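Local coordinates for uncharacterized protein (Pseudomonas aeruginosa, PDB 4E72) that is of unknown function but belongs to the DUF3298 family and, made with a signal sequence, is probably exported from the cytoplasm, at residues Lys129-Gln134 / Val180-Gly185. Residues are numbered along the deposited sequence; the frame is centred on the assembly and turned at random.
Sequences KVLSLQ and VALTFG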
# COMPACT_ATOMS: atom_id res chain seq x y z
N LYS A 129 -14.71 4.52 8.59
CA LYS A 129 -14.33 3.12 8.45
C LYS A 129 -13.26 2.90 7.38
O LYS A 129 -13.32 3.51 6.32
CB LYS A 129 -15.60 2.37 8.02
CG LYS A 129 -15.54 0.85 8.03
CD LYS A 129 -16.87 0.27 7.54
CE LYS A 129 -16.91 -1.23 7.60
NZ LYS A 129 -18.31 -1.73 7.69
N VAL A 130 -12.36 1.95 7.63
CA VAL A 130 -11.41 1.42 6.66
C VAL A 130 -12.19 0.37 5.87
O VAL A 130 -12.78 -0.52 6.47
CB VAL A 130 -10.13 0.83 7.32
CG1 VAL A 130 -9.27 0.07 6.30
CG2 VAL A 130 -9.31 1.91 7.99
N LEU A 131 -12.21 0.47 4.55
CA LEU A 131 -12.91 -0.51 3.71
C LEU A 131 -11.98 -1.64 3.28
O LEU A 131 -10.89 -1.40 2.74
CB LEU A 131 -13.52 0.15 2.47
CG LEU A 131 -14.36 1.41 2.68
CD1 LEU A 131 -14.57 2.13 1.38
CD2 LEU A 131 -15.71 1.10 3.36
N SER A 132 -12.40 -2.87 3.55
CA SER A 132 -11.75 -4.10 3.10
C SER A 132 -12.30 -4.41 1.69
O SER A 132 -13.27 -3.74 1.25
CB SER A 132 -12.07 -5.23 4.08
OG SER A 132 -13.48 -5.41 4.17
N LEU A 133 -11.73 -5.38 0.98
CA LEU A 133 -12.27 -5.74 -0.34
C LEU A 133 -13.72 -6.16 -0.21
O LEU A 133 -14.55 -5.76 -1.03
CB LEU A 133 -11.44 -6.83 -1.07
CG LEU A 133 -11.90 -7.20 -2.52
CD1 LEU A 133 -11.91 -5.96 -3.47
CD2 LEU A 133 -11.06 -8.32 -3.09
N GLN A 134 -14.03 -6.91 0.86
CA GLN A 134 -15.37 -7.40 1.18
C GLN A 134 -16.37 -6.23 1.30
O GLN A 134 -17.46 -6.28 0.73
CB GLN A 134 -15.35 -8.26 2.47
CG GLN A 134 -16.71 -8.88 2.86
CD GLN A 134 -17.15 -9.97 1.90
OE1 GLN A 134 -16.70 -11.13 1.97
NE2 GLN A 134 -18.03 -9.63 0.96
N VAL A 180 -5.77 -3.14 -2.92
CA VAL A 180 -6.79 -2.64 -3.84
C VAL A 180 -7.13 -1.25 -3.41
O VAL A 180 -7.50 -1.06 -2.25
CB VAL A 180 -8.05 -3.57 -3.83
CG1 VAL A 180 -9.19 -3.00 -4.69
CG2 VAL A 180 -7.71 -5.00 -4.27
N ALA A 181 -7.05 -0.26 -4.31
CA ALA A 181 -7.41 1.11 -3.96
C ALA A 181 -8.54 1.64 -4.83
O ALA A 181 -8.54 1.43 -6.06
CB ALA A 181 -6.22 2.01 -4.07
N LEU A 182 -9.50 2.36 -4.18
CA LEU A 182 -10.61 2.99 -4.86
C LEU A 182 -10.14 4.35 -5.42
O LEU A 182 -10.57 5.41 -4.96
CB LEU A 182 -11.84 3.13 -3.93
CG LEU A 182 -12.58 1.82 -3.54
CD1 LEU A 182 -13.71 2.12 -2.56
CD2 LEU A 182 -13.18 1.10 -4.77
N THR A 183 -9.21 4.30 -6.40
CA THR A 183 -8.68 5.51 -7.03
C THR A 183 -9.80 6.09 -7.96
O THR A 183 -10.80 5.42 -8.25
CB THR A 183 -7.33 5.22 -7.69
OG1 THR A 183 -7.38 3.95 -8.32
CG2 THR A 183 -6.19 5.21 -6.68
N PHE A 184 -9.68 7.37 -8.28
CA PHE A 184 -10.74 8.07 -9.02
C PHE A 184 -10.89 7.61 -10.48
O PHE A 184 -12.01 7.45 -10.93
CB PHE A 184 -10.51 9.59 -8.95
CG PHE A 184 -11.59 10.42 -9.59
CD1 PHE A 184 -12.70 10.84 -8.86
CD2 PHE A 184 -11.49 10.81 -10.93
CE1 PHE A 184 -13.71 11.59 -9.47
CE2 PHE A 184 -12.51 11.57 -11.53
CZ PHE A 184 -13.61 11.96 -10.79
N GLY A 185 -9.77 7.38 -11.18
CA GLY A 185 -9.80 7.04 -12.60
C GLY A 185 -10.22 5.64 -12.95
O GLY A 185 -10.85 5.42 -13.99
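The backbones of Leu131-Leu133 and Val180-Leu182 approach each other in reversed order without a hydrogen bond between them, Leu133 CA lying 7.2 Å from Val180 CA and Leu131 CA 9.5 Å from Leu182 CA. This is apolar packing between the chain segments that leave the edge strands of two sheets: 129-134 leads from the edge strand 129-130 of the six-stranded mixed sheet into the short helix 133-136, whereas 180-185 leaves the edge strand 179-181 of the three-stranded antiparallel sheet through an inverse gamma turn centred on Leu182. Two aliphatic pairs make the contact. Leu131 and Leu182 both point their CB toward the other segment, and their side chains cross at about a right angle, meeting through one methyl each, CD1 to CD1 at 4.0 Å. In both leucines CG stands anti to the carbonyl carbon (chi1 -50° in Leu131), which sets the two side chains against each other; Leu221 touches both. Leu133 reaches across differently: CG is anti to the backbone N (chi1 -177°), and CD1, the branch turned back by a chi2 of 58° while CD2 continues the extended chain, lies 4.2 Å from Val180 CG1. Phe145 of helix 142-159 packs against both residues of this second pair, joining that helix to the junction. The summed buried surface is a modest 114 Å², and polar links run through a third element, strand 115-124. There Asn122 ties both segments to one residue, hydrogen-bonding through its backbone to Leu131 and through its side-chain amide to the other segment, ND2 to Val180 O and OD1 to Leu182 N.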